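Local coordinates for protein uracil-dna glycosylase (Deinococcus radiodurans, PDB 4UQM) that belongs to the uracil-DNA glycosylase superfamily, a compact single-domain alpha/beta enzyme family whose helices pack around a central four-stranded parallel sheet, at residues Glu226-Lys230 with Ala231-Pro235; Leu47-Glu50 with Arg51-Tyr54. The protein carries 1 engineered substitution. All coordinates share one frame; numbering follows the deposited sequence.

Following the chain from the N terminus, contact 2 (Leu47-Glu50 with Arg51-Tyr54) comes first, in the last turns of helix 38-53, just before the short strand 56-57. Contact 1 (Glu226-Lys230 with Ala231-Pro235) comes much later, where helix 220-230 ends and the chain turns into the loop that follows. Both are local and close no long loop: contact 2 covers the last two turns of its helix, contact 1 a Schellman turn. They lie in series, neither nesting nor crossing. The centres of contact 1 and contact 2 lie about 43 Å apart, on opposite sides of the chain's centre. Contact 2 ties its helix end to the small antiparallel pair 56-57 and 147-148; contact 1 lies against strand 179-183 of the parallel sheet.

Contact 1 (Glu226-Lys230 with Ala231-Pro235); sequences EALEK and AGRGP
Leu228 and Arg233 meet across a Schellman motif that ends helix 220-230. Arg233 N bonds to Leu228 O at 3.0 Å, and inside that loop Gly232 N reaches Glu229 O at 3.0 Å, approaching from above the carbonyl plane. Gly232 has a phi of 74°, which glycine adopts readily because it lacks CB. The turn brings two aliphatic groups together, with Leu228 CD2 lying 3.9 Å from Arg233 CB as their side chains cross obliquely. Leucine suits the buried side, where it also touches Val179 and Val236. Arginine spends its CB on this contact, then bends at chi3 (71°) and carries its guanidinium away, where NH1 bonds to the carbonyls of Val75 and Arg177. On the outer side Glu229 and Pro235 cross at about a right angle, the extended acid laying OE2 3.5 Å from Pro235 CB beside the rigid ring. Back along the helix, Lys230 curls at chi2 and chi4 so that NZ forms a salt bridge at 3.1 Å to Glu226 OE2, which accepts with its anti lone pair, the one pointing away from OE1. A CA-H...O contact joins Glu229 CA to Arg233 O at 3.5 Å.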
ATOM      1  N   GLU A 226      16.469  -6.197  -8.257  1.00 23.09           N
ATOM      2  CA  GLU A 226      17.767  -5.792  -8.774  1.00 23.93           C
ATOM      3  C   GLU A 226      18.260  -4.510  -8.072  1.00 23.73           C
ATOM      4  O   GLU A 226      19.414  -4.427  -7.664  1.00 24.57           O
ATOM      5  CB  GLU A 226      17.680  -5.634 -10.285  1.00 26.62           C
ATOM      6  CG  GLU A 226      18.975  -5.169 -10.952  1.00 30.69           C
ATOM      7  CD  GLU A 226      18.889  -5.113 -12.475  1.00 28.81           C
ATOM      8  OE1 GLU A 226      17.792  -5.444 -13.031  1.00 45.44           O
ATOM      9  OE2 GLU A 226      19.914  -4.766 -13.121  1.00 44.22           O
ATOM     10  N   ALA A 227      17.354  -3.548  -7.881  1.00 22.51           N
ATOM     11  CA  ALA A 227      17.714  -2.331  -7.160  1.00 23.41           C
ATOM     12  C   ALA A 227      18.132  -2.615  -5.709  1.00 23.16           C
ATOM     13  O   ALA A 227      19.084  -2.016  -5.184  1.00 23.74           O
ATOM     14  CB  ALA A 227      16.570  -1.318  -7.202  1.00 23.62           C
ATOM     15  N   LEU A 228      17.363  -3.456  -5.013  1.00 22.52           N
ATOM     16  CA  LEU A 228      17.722  -3.798  -3.630  1.00 23.49           C
ATOM     17  C   LEU A 228      19.097  -4.434  -3.588  1.00 25.70           C
ATOM     18  O   LEU A 228      19.941  -4.060  -2.778  1.00 27.15           O
ATOM     19  CB  LEU A 228      16.690  -4.709  -3.002  1.00 22.44           C
ATOM     20  CG  LEU A 228      15.322  -4.050  -2.751  1.00 22.03           C
ATOM     21  CD1 LEU A 228      14.246  -5.069  -2.423  1.00 22.33           C
ATOM     22  CD2 LEU A 228      15.458  -2.984  -1.670  1.00 22.20           C
ATOM     23  N   GLU A 229      19.325  -5.388  -4.494  1.00 25.04           N
ATOM     24  CA  GLU A 229      20.587  -6.115  -4.480  1.00 26.82           C
ATOM     25  C   GLU A 229      21.761  -5.207  -4.755  1.00 29.80           C
ATOM     26  O   GLU A 229      22.800  -5.319  -4.083  1.00 27.05           O
ATOM     27  CB  GLU A 229      20.521  -7.221  -5.506  1.00 25.89           C
ATOM     28  CG  GLU A 229      19.661  -8.363  -5.045  1.00 27.08           C
ATOM     29  CD  GLU A 229      19.217  -9.280  -6.185  1.00 29.71           C
ATOM     30  OE1 GLU A 229      19.698  -9.114  -7.299  1.00 34.45           O
ATOM     31  OE2 GLU A 229      18.293 -10.092  -6.018  1.00 33.16           O
ATOM     32  N   LYS A 230      21.607  -4.278  -5.683  1.00 29.27           N
ATOM     33  CA  LYS A 230      22.703  -3.348  -5.995  1.00 30.56           C
ATOM     34  C   LYS A 230      23.053  -2.414  -4.828  1.00 30.94           C
ATOM     35  O   LYS A 230      24.187  -1.937  -4.745  1.00 36.84           O
ATOM     36  CB  LYS A 230      22.404  -2.525  -7.249  1.00 32.41           C
ATOM     37  CG  LYS A 230      22.202  -3.351  -8.516  1.00 35.80           C
ATOM     38  CD  LYS A 230      23.450  -3.981  -9.097  1.00 40.92           C
ATOM     39  CE  LYS A 230      23.078  -4.920 -10.248  1.00 37.09           C
ATOM     40  NZ  LYS A 230      22.349  -4.183 -11.343  1.00 44.09           N
ATOM     41  N   ALA A 231      22.080  -2.182  -3.930  1.00 31.60           N
ATOM     42  CA  ALA A 231      22.305  -1.408  -2.704  1.00 31.46           C
ATOM     43  C   ALA A 231      22.722  -2.234  -1.475  1.00 31.50           C
ATOM     44  O   ALA A 231      22.837  -1.709  -0.380  1.00 33.91           O
ATOM     45  CB  ALA A 231      21.058  -0.571  -2.387  1.00 30.52           C
ATOM     46  N   GLY A 232      22.920  -3.540  -1.630  1.00 34.04           N
ATOM     47  CA  GLY A 232      23.256  -4.386  -0.471  1.00 33.51           C
ATOM     48  C   GLY A 232      22.097  -4.679   0.468  1.00 32.23           C
ATOM     49  O   GLY A 232      22.289  -5.153   1.597  1.00 35.81           O
ATOM     50  N   ARG A 233      20.887  -4.434  -0.004  1.00 30.47           N
ATOM     51  CA  ARG A 233      19.706  -4.831   0.684  1.00 31.14           C
ATOM     52  C   ARG A 233      19.387  -6.221   0.047  1.00 30.64           C
ATOM     53  O   ARG A 233      19.715  -6.542  -1.114  1.00 34.52           O
ATOM     54  CB  ARG A 233      18.595  -3.770   0.549  1.00 29.75           C
ATOM     55  CG  ARG A 233      19.032  -2.363   0.942  1.00 32.82           C
ATOM     56  CD  ARG A 233      17.911  -1.479   1.439  1.00 35.02           C
ATOM     57  NE  ARG A 233      17.461  -1.938   2.756  1.00 35.44           N
ATOM     58  CZ  ARG A 233      16.482  -1.413   3.494  1.00 31.67           C
ATOM     59  NH1 ARG A 233      15.724  -0.393   3.101  1.00 29.46           N
ATOM     60  NH2 ARG A 233      16.219  -1.994   4.651  1.00 36.87           N
ATOM     61  N   GLY A 234      18.789  -7.065   0.825  1.00 31.25           N
ATOM     62  CA  GLY A 234      18.319  -8.331   0.351  1.00 28.16           C
ATOM     63  C   GLY A 234      17.084  -8.176  -0.526  1.00 24.65           C
ATOM     64  O   GLY A 234      16.275  -7.277  -0.317  1.00 26.48           O
ATOM     65  N   PRO A 235      16.942  -9.075  -1.481  1.00 24.27           N
ATOM     66  CA  PRO A 235      15.743  -9.076  -2.326  1.00 22.12           C
ATOM     67  C   PRO A 235      14.531  -9.500  -1.542  1.00 22.20           C
ATOM     68  O   PRO A 235      14.644 -10.085  -0.485  1.00 23.76           O
ATOM     69  CB  PRO A 235      16.058 -10.116  -3.370  1.00 22.87           C
ATOM     70  CG  PRO A 235      17.085 -11.024  -2.770  1.00 25.25           C
ATOM     71  CD  PRO A 235      17.832 -10.218  -1.770  1.00 26.06           C
TER

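Contact 2 (Leu47-Glu50 with Arg51-Tyr54); sequences LRQE and RKEY
Arg51 begins the last turn of helix 38-53 by donating its N to Leu47 O at 2.9 Å, a nearly straight alpha-helical bond (161°). Its CG rests 3.4 Å from the same Leu47 O, and the chain runs extended from CG to NE, long enough to carry NH2 to the carbonyl of Pro58; an arginine thus joins the helix to the loop beyond it. Lys52 N continues the ladder to Arg48 O. With CG anti to the backbone N (chi1 174°) its straight chain lies alongside Gln49, pointing the same way, and the two polar ends meet through a water. That water accepts from Lys52 NZ at 3.0 Å and donates to Gln49 OE1 at 2.6 Å. Its other proton goes to Glu53 OE2, also 2.6 Å away, so three long polar residues suited to an exposed face share one bridge. Glu53 N bonds to Gln49 O, with a weak second bond to Glu50 O. Tyr54 is the first residue to leave helical geometry, yet its N still reaches Glu50 O at 2.8 Å. The ring presents its edge to the carboxylate: Glu50 OE2 lies near the ring plane, 3.5 Å from Tyr54 CE2, with the two planes turned 41° apart. Bent at chi2, buried Glu50 has OE1 held by Arg148 in a salt bridge and by His155 in a hydrogen bond. Arg148 also makes a cation-pi contact with Tyr54, so the helix end is fastened to strand 147-148, the partner of strand 56-57 in the small antiparallel sheet.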
ATOM      1  N   LEU A  47     -14.937  11.108   7.807  1.00 16.68           N
ATOM      2  CA  LEU A  47     -15.018   9.646   7.805  1.00 17.96           C
ATOM      3  C   LEU A  47     -16.033   9.139   8.845  1.00 17.53           C
ATOM      4  O   LEU A  47     -16.710   8.185   8.590  1.00 17.78           O
ATOM      5  CB  LEU A  47     -13.637   9.007   8.072  1.00 17.56           C
ATOM      6  CG  LEU A  47     -12.658   9.257   6.935  1.00 18.98           C
ATOM      7  CD1 LEU A  47     -11.351   8.639   7.319  1.00 20.64           C
ATOM      8  CD2 LEU A  47     -13.170   8.740   5.583  1.00 19.91           C
ATOM      9  N   ARG A  48     -16.142   9.785  10.004  1.00 17.55           N
ATOM     10  CA  ARG A  48     -17.178   9.401  10.946  1.00 19.49           C
ATOM     11  C   ARG A  48     -18.603   9.576  10.371  1.00 19.64           C
ATOM     12  O   ARG A  48     -19.455   8.715  10.500  1.00 20.30           O
ATOM     13  CB  ARG A  48     -16.987  10.167  12.236  1.00 19.84           C
ATOM     14  CG  ARG A  48     -15.750   9.707  12.988  1.00 21.02           C
ATOM     15  CD  ARG A  48     -15.410  10.673  14.115  1.00 22.29           C
ATOM     16  NE  ARG A  48     -14.174  10.285  14.781  1.00 22.61           N
ATOM     17  CZ  ARG A  48     -13.603  10.962  15.776  1.00 23.59           C
ATOM     18  NH1 ARG A  48     -14.152  12.088  16.254  1.00 26.48           N
ATOM     19  NH2 ARG A  48     -12.451  10.526  16.275  1.00 24.56           N
ATOM     20  N   GLN A  49     -18.816  10.667   9.654  1.00 19.40           N
ATOM     21  CA  GLN A  49     -20.098  10.881   8.971  1.00 19.62           C
ATOM     22  C   GLN A  49     -20.330   9.845   7.898  1.00 19.10           C
ATOM     23  O   GLN A  49     -21.444   9.291   7.758  1.00 20.18           O
ATOM     24  CB  GLN A  49     -20.155  12.287   8.350  1.00 20.86           C
ATOM     25  CG  GLN A  49     -20.531  13.410   9.280  1.00 22.49           C
ATOM     26  CD  GLN A  49     -22.030  13.355   9.618  1.00 23.65           C
ATOM     27  OE1 GLN A  49     -22.785  12.579   9.033  1.00 24.17           O
ATOM     28  NE2 GLN A  49     -22.423  14.114  10.550  1.00 26.36           N
ATOM     29  N   GLU A  50     -19.275   9.569   7.141  1.00 17.89           N
ATOM     30  CA  GLU A  50     -19.393   8.566   6.089  1.00 17.97           C
ATOM     31  C   GLU A  50     -19.740   7.172   6.638  1.00 18.64           C
ATOM     32  O   GLU A  50     -20.591   6.455   6.096  1.00 18.98           O
ATOM     33  CB  GLU A  50     -18.120   8.485   5.244  1.00 17.03           C
ATOM     34  CG  GLU A  50     -17.948   9.664   4.294  1.00 17.10           C
ATOM     35  CD  GLU A  50     -18.725   9.457   2.987  1.00 17.39           C
ATOM     36  OE1 GLU A  50     -18.481   8.454   2.323  1.00 18.05           O
ATOM     37  OE2 GLU A  50     -19.640  10.256   2.655  1.00 19.44           O
ATOM     38  N   ARG A  51     -19.103   6.804   7.749  1.00 17.71           N
ATOM     39  CA  ARG A  51     -19.410   5.501   8.391  1.00 17.86           C
ATOM     40  C   ARG A  51     -20.822   5.439   8.974  1.00 18.77           C
ATOM     41  O   ARG A  51     -21.458   4.350   9.049  1.00 20.32           O
ATOM     42  CB  ARG A  51     -18.359   5.122   9.431  1.00 18.60           C
ATOM     43  CG  ARG A  51     -17.028   4.765   8.825  1.00 18.23           C
ATOM     44  CD  ARG A  51     -16.057   4.227   9.859  1.00 19.74           C
ATOM     45  NE  ARG A  51     -14.735   3.974   9.278  1.00 18.52           N
ATOM     46  CZ  ARG A  51     -14.380   2.909   8.506  1.00 18.15           C
ATOM     47  NH1 ARG A  51     -15.209   1.917   8.184  1.00 18.32           N
ATOM     48  NH2 ARG A  51     -13.157   2.874   7.995  1.00 16.40           N
ATOM     49  N   LYS A  52     -21.352   6.599   9.354  1.00 19.05           N
ATOM     50  CA  LYS A  52     -22.732   6.692   9.823  1.00 20.83           C
ATOM     51  C   LYS A  52     -23.717   6.442   8.693  1.00 21.78           C
ATOM     52  O   LYS A  52     -24.731   5.762   8.889  1.00 24.57           O
ATOM     53  CB  LYS A  52     -22.963   8.067  10.443  1.00 22.98           C
ATOM     54  CG  LYS A  52     -24.377   8.389  10.864  1.00 26.69           C
ATOM     55  CD  LYS A  52     -24.435   9.831  11.411  1.00 29.36           C
ATOM     56  CE  LYS A  52     -25.831  10.301  11.774  1.00 31.29           C
ATOM     57  NZ  LYS A  52     -25.851  11.781  11.741  1.00 32.58           N
ATOM     58  N   GLU A  53     -23.429   6.996   7.517  1.00 19.24           N
ATOM     59  CA  GLU A  53     -24.418   7.031   6.428  1.00 20.15           C
ATOM     60  C   GLU A  53     -24.226   5.958   5.394  1.00 19.77           C
ATOM     61  O   GLU A  53     -25.121   5.722   4.622  1.00 22.10           O
ATOM     62  CB  GLU A  53     -24.443   8.407   5.751  1.00 20.47           C
ATOM     63  CG  GLU A  53     -24.819   9.571   6.671  1.00 20.87           C
ATOM     64  CD  GLU A  53     -26.233   9.487   7.206  1.00 23.92           C
ATOM     65  OE1 GLU A  53     -26.958   8.629   6.711  1.00 24.70           O
ATOM     66  OE2 GLU A  53     -26.612  10.305   8.058  1.00 23.66           O
ATOM     67  N   TYR A  54     -23.026   5.361   5.327  1.00 19.20           N
ATOM     68  CA  TYR A  54     -22.673   4.363   4.283  1.00 19.57           C
ATOM     69  C   TYR A  54     -21.886   3.235   4.848  1.00 19.85           C
ATOM     70  O   TYR A  54     -21.473   3.302   5.980  1.00 19.71           O
ATOM     71  CB  TYR A  54     -21.796   5.034   3.255  1.00 19.27           C
ATOM     72  CG  TYR A  54     -22.428   6.156   2.495  1.00 19.11           C
ATOM     73  CD1 TYR A  54     -23.406   5.877   1.545  1.00 21.77           C
ATOM     74  CD2 TYR A  54     -21.996   7.467   2.647  1.00 18.88           C
ATOM     75  CE1 TYR A  54     -23.960   6.902   0.770  1.00 21.50           C
ATOM     76  CE2 TYR A  54     -22.538   8.493   1.873  1.00 20.48           C
ATOM     77  CZ  TYR A  54     -23.505   8.215   0.939  1.00 20.33           C
ATOM     78  OH  TYR A  54     -24.053   9.242   0.136  1.00 22.33           O
TER
HETATM   79  O   HOH W   1     -25.365  12.446   8.907  1.00 23.56           O